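PDB 4O8V: probable alginate O-acetylase AlgJ, which probably adds acetyl groups to mannuronate residues of the exopolysaccharide alginate, working with AlgI and AlgF in an inner-membrane complex. Local coordinates for residues V115-W123 with P161-F169; D184-R192 with H224-Q233. All coordinates share one frame; numbering follows the deposited sequence. Where two conformers were deposited one is given.

Interaction 1: V115-W123 with P161-F169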
loop_
_atom_site.group_PDB
_atom_site.type_symbol
_atom_site.label_atom_id
_atom_site.label_comp_id
_atom_site.label_asym_id
_atom_site.label_seq_id
_atom_site.Cartn_x
_atom_site.Cartn_y
_atom_site.Cartn_z
ATOM N N VAL A 115 0.050 10.949 -10.029
ATOM C CA VAL A 115 -0.552 10.058 -9.038
ATOM C C VAL A 115 0.547 9.355 -8.224
ATOM O O VAL A 115 0.271 8.799 -7.169
ATOM C CB VAL A 115 -1.526 9.039 -9.705
ATOM C CG1 VAL A 115 -2.677 9.782 -10.458
ATOM C CG2 VAL A 115 -0.819 8.073 -10.629
ATOM N N PHE A 116 1.794 9.415 -8.703
ATOM C CA PHE A 116 2.990 9.117 -7.893
ATOM C C PHE A 116 3.955 10.296 -7.976
ATOM O O PHE A 116 3.936 11.053 -8.964
ATOM C CB PHE A 116 3.749 7.864 -8.379
ATOM C CG PHE A 116 3.093 6.555 -8.021
ATOM C CD1 PHE A 116 2.044 6.068 -8.788
ATOM C CD2 PHE A 116 3.577 5.789 -6.965
ATOM C CE1 PHE A 116 1.449 4.870 -8.489
ATOM C CE2 PHE A 116 2.992 4.580 -6.656
ATOM C CZ PHE A 116 1.925 4.118 -7.414
ATOM N N LEU A 117 4.807 10.436 -6.964
ATOM C CA LEU A 117 5.874 11.446 -6.977
ATOM C C LEU A 117 6.949 11.063 -7.991
ATOM O O LEU A 117 7.180 9.883 -8.223
ATOM C CB LEU A 117 6.500 11.582 -5.582
ATOM C CG LEU A 117 5.596 12.155 -4.482
ATOM C CD1 LEU A 117 6.128 11.757 -3.132
ATOM C CD2 LEU A 117 5.553 13.634 -4.569
ATOM N N ARG A 118 7.602 12.053 -8.588
ATOM C CA ARG A 118 8.688 11.788 -9.553
ATOM C C ARG A 118 9.954 11.150 -8.922
ATOM O O ARG A 118 10.562 10.250 -9.518
ATOM C CB ARG A 118 9.045 13.097 -10.287
ATOM C CG ARG A 118 10.226 13.002 -11.272
ATOM C CD ARG A 118 10.379 14.298 -12.096
ATOM N NE ARG A 118 10.238 15.491 -11.273
ATOM C CZ ARG A 118 11.188 15.978 -10.484
ATOM N NH1 ARG A 118 12.374 15.389 -10.423
ATOM N NH2 ARG A 118 10.951 17.068 -9.762
ATOM N N THR A 119 10.340 11.590 -7.723
ATOM C CA THR A 119 11.602 11.163 -7.124
ATOM C C THR A 119 11.444 10.300 -5.875
ATOM O O THR A 119 12.398 10.077 -5.135
ATOM C CB THR A 119 12.465 12.365 -6.756
ATOM O OG1 THR A 119 11.874 13.062 -5.652
ATOM C CG2 THR A 119 12.596 13.317 -7.963
ATOM N N ASP A 120 10.233 9.808 -5.652
ATOM C CA ASP A 120 9.903 9.102 -4.409
ATOM C C ASP A 120 9.120 7.836 -4.766
ATOM O O ASP A 120 8.506 7.777 -5.829
ATOM C CB ASP A 120 9.099 10.048 -3.506
ATOM C CG ASP A 120 8.840 9.493 -2.092
ATOM O OD1 ASP A 120 7.908 8.673 -1.931
ATOM O OD2 ASP A 120 9.554 9.925 -1.147
ATOM N N THR A 121 9.150 6.819 -3.913
ATOM C CA THR A 121 8.417 5.587 -4.194
ATOM C C THR A 121 6.903 5.758 -4.086
ATOM O O THR A 121 6.146 4.955 -4.632
ATOM C CB THR A 121 8.817 4.440 -3.226
ATOM O OG1 THR A 121 8.483 4.826 -1.892
ATOM C CG2 THR A 121 10.304 4.144 -3.336
ATOM N N HIS A 122 6.450 6.782 -3.371
ATOM C CA HIS A 122 5.055 6.790 -2.921
ATOM C C HIS A 122 4.063 7.482 -3.846
ATOM O O HIS A 122 4.420 8.332 -4.657
ATOM C CB HIS A 122 4.962 7.436 -1.537
ATOM C CG HIS A 122 5.679 6.652 -0.479
ATOM N ND1 HIS A 122 6.916 7.011 0.010
ATOM C CD2 HIS A 122 5.338 5.501 0.152
ATOM C CE1 HIS A 122 7.297 6.123 0.918
ATOM N NE2 HIS A 122 6.363 5.189 1.013
ATOM N N TRP A 123 2.791 7.127 -3.699
ATOM C CA TRP A 123 1.751 7.919 -4.322
ATOM C C TRP A 123 1.750 9.347 -3.779
ATOM O O TRP A 123 2.163 9.610 -2.645
ATOM C CB TRP A 123 0.370 7.275 -4.125
ATOM C CG TRP A 123 0.064 6.760 -2.728
ATOM C CD1 TRP A 123 0.554 7.217 -1.525
ATOM C CD2 TRP A 123 -0.863 5.707 -2.413
ATOM N NE1 TRP A 123 -0.013 6.490 -0.481
ATOM C CE2 TRP A 123 -0.879 5.560 -1.004
ATOM C CE3 TRP A 123 -1.666 4.862 -3.193
ATOM C CZ2 TRP A 123 -1.675 4.594 -0.353
ATOM C CZ3 TRP A 123 -2.462 3.906 -2.540
ATOM C CH2 TRP A 123 -2.443 3.780 -1.132
ATOM N N PRO A 161 8.561 22.323 -1.686
ATOM C CA PRO A 161 9.409 21.242 -2.200
ATOM C C PRO A 161 9.511 20.053 -1.250
ATOM O O PRO A 161 9.374 20.192 -0.031
ATOM C CB PRO A 161 10.790 21.908 -2.352
ATOM C CG PRO A 161 10.529 23.368 -2.433
ATOM C CD PRO A 161 9.287 23.608 -1.591
ATOM N N TYR A 162 9.751 18.883 -1.825
ATOM C CA TYR A 162 9.883 17.658 -1.044
ATOM C C TYR A 162 11.006 16.797 -1.650
ATOM O O TYR A 162 10.966 16.490 -2.841
ATOM C CB TYR A 162 8.549 16.903 -1.025
ATOM C CG TYR A 162 8.628 15.599 -0.259
ATOM C CD1 TYR A 162 8.659 15.592 1.125
ATOM C CD2 TYR A 162 8.724 14.383 -0.930
ATOM C CE1 TYR A 162 8.774 14.401 1.837
ATOM C CE2 TYR A 162 8.837 13.185 -0.225
ATOM C CZ TYR A 162 8.852 13.203 1.144
ATOM O OH TYR A 162 8.949 12.014 1.842
ATOM N N LYS A 163 12.008 16.439 -0.843
ATOM C CA LYS A 163 13.096 15.566 -1.297
ATOM C C LYS A 163 12.652 14.114 -1.187
ATOM O O LYS A 163 12.378 13.651 -0.088
ATOM C CB LYS A 163 14.374 15.777 -0.468
ATOM C CG LYS A 163 15.591 15.047 -1.063
ATOM C CD LYS A 163 16.889 15.383 -0.345
ATOM C CE LYS A 163 17.456 14.169 0.375
ATOM N NZ LYS A 163 18.731 14.493 1.076
ATOM N N GLY A 164 12.583 13.413 -2.320
ATOM C CA GLY A 164 12.040 12.059 -2.369
ATOM C C GLY A 164 12.936 11.000 -1.740
ATOM O O GLY A 164 14.172 11.151 -1.668
ATOM N N ASP A 165 12.320 9.905 -1.291
ATOM C CA ASP A 165 13.055 8.905 -0.534
ATOM C C ASP A 165 14.115 8.224 -1.409
ATOM O O ASP A 165 15.150 7.820 -0.917
ATOM C CB ASP A 165 12.088 7.873 0.119
ATOM C CG ASP A 165 11.184 7.120 -0.874
ATOM O OD1 ASP A 165 11.111 7.425 -2.088
ATOM O OD2 ASP A 165 10.471 6.193 -0.403
ATOM N N LEU A 166 13.876 8.166 -2.715
ATOM C CA LEU A 166 14.828 7.547 -3.634
ATOM C C LEU A 166 16.114 8.350 -3.860
ATOM O O LEU A 166 17.152 7.783 -4.216
ATOM C CB LEU A 166 14.148 7.285 -4.974
ATOM C CG LEU A 166 13.108 6.174 -4.875
ATOM C CD1 LEU A 166 12.198 6.195 -6.108
ATOM C CD2 LEU A 166 13.788 4.797 -4.678
ATOM N N THR A 167 16.061 9.660 -3.654
ATOM C CA THR A 167 17.244 10.477 -3.900
ATOM C C THR A 167 18.377 10.092 -2.956
ATOM O O THR A 167 19.540 10.276 -3.277
ATOM C CB THR A 167 16.948 11.957 -3.737
ATOM O OG1 THR A 167 16.796 12.240 -2.345
ATOM C CG2 THR A 167 15.664 12.304 -4.453
ATOM N N ASN A 168 18.034 9.524 -1.803
ATOM C CA ASN A 168 19.052 9.148 -0.826
ATOM C C ASN A 168 19.795 7.868 -1.193
ATOM O O ASN A 168 20.843 7.559 -0.615
ATOM C CB ASN A 168 18.414 9.013 0.554
ATOM C CG ASN A 168 17.928 10.345 1.088
ATOM O OD1 ASN A 168 18.695 11.110 1.692
ATOM N ND2 ASN A 168 16.654 10.650 0.835
ATOM N N PHE A 169 19.260 7.125 -2.155
ATOM C CA PHE A 169 19.936 5.938 -2.656
ATOM C C PHE A 169 20.842 6.256 -3.821
ATOM O O PHE A 169 21.630 5.416 -4.256
ATOM C CB PHE A 169 18.918 4.881 -3.063
ATOM C CG PHE A 169 18.209 4.276 -1.905
ATOM C CD1 PHE A 169 18.786 3.224 -1.201
ATOM C CD2 PHE A 169 16.989 4.773 -1.491
ATOM C CE1 PHE A 169 18.135 2.664 -0.114
ATOM C CE2 PHE A 169 16.330 4.220 -0.404
ATOM C CZ PHE A 169 16.904 3.164 0.285
HETATM O O HOH W 1 13.924 14.859 -4.599
HETATM O O HOH W 2 8.962 9.559 1.339
#

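Interaction 2: D184-R192 with H224-Q233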
loop_
_atom_site.group_PDB
_atom_site.type_symbol
_atom_site.label_atom_id
_atom_site.label_comp_id
_atom_site.label_asym_id
_atom_site.label_seq_id
_atom_site.Cartn_x
_atom_site.Cartn_y
_atom_site.Cartn_z
ATOM N N ASP A 184 10.546 17.035 -5.877
ATOM C CA ASP A 184 9.111 17.099 -6.135
ATOM C C ASP A 184 8.508 18.315 -5.450
ATOM O O ASP A 184 9.150 18.948 -4.616
ATOM C CB ASP A 184 8.389 15.839 -5.609
ATOM C CG ASP A 184 8.485 14.662 -6.559
ATOM O OD1 ASP A 184 7.643 14.559 -7.487
ATOM O OD2 ASP A 184 9.376 13.815 -6.356
ATOM N N ASN A 185 7.260 18.618 -5.796
ATOM C CA ASN A 185 6.449 19.530 -5.005
ATOM C C ASN A 185 5.403 18.707 -4.285
ATOM O O ASN A 185 4.920 17.713 -4.833
ATOM C CB ASN A 185 5.796 20.599 -5.879
ATOM C CG ASN A 185 6.743 21.735 -6.211
ATOM O OD1 ASN A 185 7.656 22.049 -5.442
ATOM N ND2 ASN A 185 6.522 22.375 -7.353
ATOM N N LEU A 186 5.086 19.102 -3.056
ATOM C CA LEU A 186 4.133 18.360 -2.236
ATOM C C LEU A 186 3.103 19.267 -1.586
ATOM O O LEU A 186 3.442 20.216 -0.874
ATOM C CB LEU A 186 4.886 17.554 -1.152
ATOM C CG LEU A 186 3.931 16.886 -0.147
ATOM C CD1 LEU A 186 3.112 15.782 -0.844
ATOM C CD2 LEU A 186 4.728 16.339 1.072
ATOM N N GLN A 187 1.824 18.978 -1.839
ATOM C CA GLN A 187 0.749 19.745 -1.235
ATOM C C GLN A 187 0.351 19.127 0.109
ATOM O O GLN A 187 0.103 17.932 0.203
ATOM C CB GLN A 187 -0.477 19.805 -2.148
ATOM C CG GLN A 187 -1.566 20.695 -1.593
ATOM C CD GLN A 187 -2.803 20.735 -2.466
ATOM O OE1 GLN A 187 -3.447 19.709 -2.705
ATOM N NE2 GLN A 187 -3.150 21.923 -2.934
ATOM N N LYS A 188 0.331 19.942 1.149
ATOM C CA LYS A 188 -0.144 19.482 2.444
ATOM C C LYS A 188 -1.649 19.232 2.366
ATOM O O LYS A 188 -2.387 20.075 1.866
ATOM C CB LYS A 188 0.158 20.521 3.538
ATOM C CG LYS A 188 -0.173 20.027 4.943
ATOM C CD LYS A 188 -0.078 21.146 5.968
ATOM C CE LYS A 188 -0.565 20.684 7.330
ATOM N NZ LYS A 188 0.020 19.365 7.703
ATOM N N ARG A 189 -2.122 18.092 2.861
ATOM C CA ARG A 189 -3.569 17.879 2.937
ATOM C C ARG A 189 -3.934 17.166 4.220
ATOM O O ARG A 189 -3.381 16.104 4.529
ATOM C CB ARG A 189 -4.074 17.102 1.717
ATOM C CG ARG A 189 -4.514 18.023 0.575
ATOM C CD ARG A 189 -4.496 17.326 -0.781
ATOM N NE ARG A 189 -5.207 16.053 -0.756
ATOM C CZ ARG A 189 -6.507 15.901 -0.983
ATOM N NH1 ARG A 189 -7.280 16.951 -1.257
ATOM N NH2 ARG A 189 -7.037 14.686 -0.934
ATOM N N THR A 190 -4.855 17.774 4.961
ATOM C CA THR A 190 -5.267 17.300 6.273
ATOM C C THR A 190 -6.781 17.072 6.339
ATOM O O THR A 190 -7.563 17.823 5.758
ATOM C CB THR A 190 -4.842 18.290 7.369
ATOM O OG1 THR A 190 -5.337 19.587 7.052
ATOM C CG2 THR A 190 -3.321 18.377 7.448
ATOM N N THR A 191 -7.186 16.039 7.074
ATOM C CA THR A 191 -8.586 15.652 7.162
ATOM C C THR A 191 -9.059 15.728 8.608
ATOM O O THR A 191 -8.355 15.295 9.515
ATOM C CB THR A 191 -8.795 14.228 6.621
ATOM O OG1 THR A 191 -8.355 14.170 5.252
ATOM C CG2 THR A 191 -10.274 13.813 6.724
ATOM N N ARG A 192 -10.244 16.289 8.817
ATOM C CA ARG A 192 -10.797 16.416 10.154
ATOM C C ARG A 192 -12.266 16.008 10.155
ATOM O O ARG A 192 -12.964 16.200 9.160
ATOM C CB ARG A 192 -10.651 17.857 10.645
ATOM C CG ARG A 192 -11.388 18.847 9.754
ATOM C CD ARG A 192 -11.097 20.297 10.092
ATOM N NE ARG A 192 -11.693 21.191 9.101
ATOM C CZ ARG A 192 -12.975 21.549 9.090
ATOM N NH1 ARG A 192 -13.807 21.093 10.024
ATOM N NH2 ARG A 192 -13.427 22.365 8.147
ATOM N N HIS A 224 2.155 12.394 5.027
ATOM C CA HIS A 224 2.269 13.242 3.831
ATOM C C HIS A 224 1.296 12.825 2.719
ATOM O O HIS A 224 0.858 13.671 1.946
ATOM C CB HIS A 224 3.703 13.223 3.257
ATOM C CG HIS A 224 4.688 14.074 4.001
ATOM N ND1 HIS A 224 4.375 15.307 4.528
ATOM C CD2 HIS A 224 6.003 13.879 4.265
ATOM C CE1 HIS A 224 5.444 15.825 5.107
ATOM N NE2 HIS A 224 6.444 14.973 4.968
ATOM N N TRP A 225 0.972 11.535 2.617
ATOM C CA TRP A 225 0.115 11.071 1.519
ATOM C C TRP A 225 -1.364 11.122 1.932
ATOM O O TRP A 225 -2.242 10.941 1.094
ATOM C CB TRP A 225 0.514 9.657 1.056
ATOM C CG TRP A 225 2.008 9.387 1.199
ATOM C CD1 TRP A 225 2.608 8.296 1.790
ATOM C CD2 TRP A 225 3.078 10.250 0.771
ATOM N NE1 TRP A 225 3.993 8.429 1.733
ATOM C CE2 TRP A 225 4.297 9.625 1.133
ATOM C CE3 TRP A 225 3.121 11.496 0.128
ATOM C CZ2 TRP A 225 5.541 10.207 0.873
ATOM C CZ3 TRP A 225 4.355 12.069 -0.132
ATOM C CH2 TRP A 225 5.549 11.433 0.246
ATOM N N ASN A 226 -1.601 11.381 3.219
ATOM C CA ASN A 226 -2.946 11.509 3.807
ATOM C C ASN A 226 -3.882 10.363 3.428
ATOM O O ASN A 226 -5.081 10.584 3.224
ATOM C CB ASN A 226 -3.604 12.848 3.400
ATOM C CG ASN A 226 -4.743 13.257 4.347
ATOM O OD1 ASN A 226 -4.623 13.135 5.566
ATOM N ND2 ASN A 226 -5.866 13.702 3.783
ATOM N N PHE A 227 -3.351 9.144 3.313
ATOM C CA PHE A 227 -4.194 8.014 2.931
ATOM C C PHE A 227 -5.235 7.709 4.014
ATOM O O PHE A 227 -6.395 7.407 3.691
ATOM C CB PHE A 227 -3.342 6.783 2.641
ATOM C CG PHE A 227 -4.110 5.619 2.068
ATOM C CD1 PHE A 227 -5.021 5.799 1.041
ATOM C CD2 PHE A 227 -3.900 4.327 2.565
ATOM C CE1 PHE A 227 -5.701 4.721 0.506
ATOM C CE2 PHE A 227 -4.572 3.244 2.024
ATOM C CZ PHE A 227 -5.478 3.436 1.007
ATOM N N LEU A 228 -4.834 7.786 5.284
ATOM C CA LEU A 228 -5.802 7.599 6.375
ATOM C C LEU A 228 -6.980 8.574 6.262
ATOM O O LEU A 228 -8.151 8.189 6.364
ATOM C CB LEU A 228 -5.135 7.779 7.743
ATOM C CG LEU A 228 -6.054 7.556 8.945
ATOM C CD1 LEU A 228 -6.532 6.129 8.940
ATOM C CD2 LEU A 228 -5.289 7.852 10.204
ATOM N N GLY A 229 -6.657 9.851 6.080
ATOM C CA GLY A 229 -7.694 10.866 6.021
ATOM C C GLY A 229 -8.574 10.634 4.805
ATOM O O GLY A 229 -9.798 10.782 4.881
ATOM N N ALA A 230 -7.944 10.266 3.690
ATOM C CA ALA A 230 -8.685 10.068 2.442
ATOM C C ALA A 230 -9.694 8.916 2.612
ATOM O O ALA A 230 -10.828 8.986 2.136
ATOM C CB ALA A 230 -7.734 9.798 1.289
ATOM N N LEU A 231 -9.281 7.876 3.327
ATOM C CA LEU A 231 -10.155 6.751 3.650
ATOM C C LEU A 231 -11.314 7.152 4.573
ATOM O O LEU A 231 -12.455 6.789 4.317
ATOM C CB LEU A 231 -9.354 5.610 4.309
ATOM C CG LEU A 231 -8.538 4.713 3.383
ATOM C CD1 LEU A 231 -7.616 3.766 4.177
ATOM C CD2 LEU A 231 -9.499 3.952 2.445
ATOM N N GLN A 232 -11.008 7.868 5.654
ATOM C CA GLN A 232 -12.041 8.376 6.558
ATOM C C GLN A 232 -13.090 9.154 5.785
ATOM O O GLN A 232 -14.287 8.894 5.898
ATOM C CB GLN A 232 -11.437 9.271 7.639
ATOM C CG GLN A 232 -10.594 8.537 8.670
ATOM C CD GLN A 232 -9.812 9.493 9.547
ATOM O OE1 GLN A 232 -9.414 10.569 9.107
ATOM N NE2 GLN A 232 -9.573 9.098 10.788
ATOM N N GLN A 233 -12.631 10.099 4.970
ATOM C CA GLN A 233 -13.544 10.899 4.175
ATOM C C GLN A 233 -14.350 10.078 3.172
ATOM O O GLN A 233 -15.557 10.261 3.052
ATOM C CB GLN A 233 -12.787 11.998 3.445
ATOM C CG GLN A 233 -13.719 12.901 2.646
ATOM C CD GLN A 233 -13.084 14.217 2.326
ATOM O OE1 GLN A 233 -12.798 15.007 3.223
ATOM N NE2 GLN A 233 -12.842 14.465 1.044
HETATM O O HOH W 3 0.356 16.279 2.304
HETATM O O HOH W 4 -5.313 14.117 8.053
#

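Interaction 1: V115-W123 with P161-F169
The carboxylate of Asp-120 is stacked on that of Asp-165, the two planes 8° apart, and the ring of Tyr-162 turns its edge to the same acid, with Asp-120 OD2 lying in the ring plane 3.5 Å from Tyr-162 CE2. On the His-122 ring, Thr-121 OG1 sits over the centre of one face and the indole of Trp-225 stacks on the opposite face, while Asp-165 OD2 approaches CE1 obliquely. This is the acid-histidine part of an SGNH hydrolase fold: by similarity Asp-120 and His-122 are active-site residues, and His-122 NE2 is hydrogen-bonded to Ser-218, the expected nucleophile. Asp-120 OD1 closes an Asx turn, taking the backbone N of His-122 on its anti lone pair, and receives His-122 ND1 at 2.7 Å on its syn lone pair. With CG of Asp-120 anti to the backbone N (chi1 -173°), the second oxygen, OD2, reaches segment 161-169, where Asp-165 N donates to it at 2.8 Å from above the carboxylate plane. Replacing Asp-120 by an alanine removes both oxygens, and would probably leave His-122 ND1 and its backbone N, as well as the Asp-165 amide, without their acceptor, the imidazole freer to turn. Asp-165 repays the bond through both its oxygens, each by the syn lone pair: OD1 accepts Thr-121 N at 2.7 Å, and OD2 accepts Thr-121 OG1 at 2.8 Å. This double grip fixes the plane that stacks on Asp-120. Leu-166 CD1 packs 3.7 Å from the carbonyl carbon of Asp-120, and Gly-164 CA makes a CA-H...O contact of 3.4 Å with Thr-119 O. One water donates to Asp-120 OD2 at 2.6 Å and is also bonded to Tyr-162 OH.

Interaction 2: D184-R192 with H224-Q233
Strand 184-192 runs over helix 227-233 with 7.6 Å between their axes and 43° between their directions, coming closest where Thr-191 CA lies 5.0 Å from Gly-229 CA. The absence of a side chain at Gly-229 lets Thr-191 settle on the helix backbone, its OG1 3.5 Å from Gly-229 CA. The same hydroxyl accepts a nearly straight hydrogen bond, 2.9 Å and 169°, from Asn-226 ND2, with the hydroxyl close to the amide plane, and is also hydrogen-bonded to Thr-154 OG1. Asn-226 occupies the N-cap position, yet spends its side chain on the strand: with CG anti to the backbone N (chi1 -160°) the amide is carried there, and OD1 takes a water that accepts from Thr-191 N. A second water ties His-224 O to Gln-187 O and Arg-189 N. Leu-186 forks between two rings. Its CD2 makes a CH-pi contact over one face of His-224, 3.9 Å from the ring centroid, and its CD1 meets the indole edge of Trp-225 at CZ3. The contact lays the two-stranded antiparallel sheet of strands 152-162 and 184-193, separate from the central parallel sheet, against helix 227-235 of the SGNH hydrolase-like domain; helix 125-141 touches Leu-186 and Ala-230.

Overall arrangement
The two contacts follow one another along the chain, their centres about 16 Å apart, and meet beside the presumed active site. Asp-184, at the start of the strand of interaction 2, grips the loop of interaction 1 with both oxygens: OD1 accepts Arg-118 N at 2.7 Å and OD2 accepts Thr-119 OG1 at 2.7 Å. Trp-225 of interaction 2 forms the other bridge. In its stack on His-122, NE1 lies 3.3 Å from His-122 CG, and its CH2 reaches 3.4 Å from Leu-117 CD1. The residues flanking the histidine of the probable Ser-His-Asp triad thus come from both contacts.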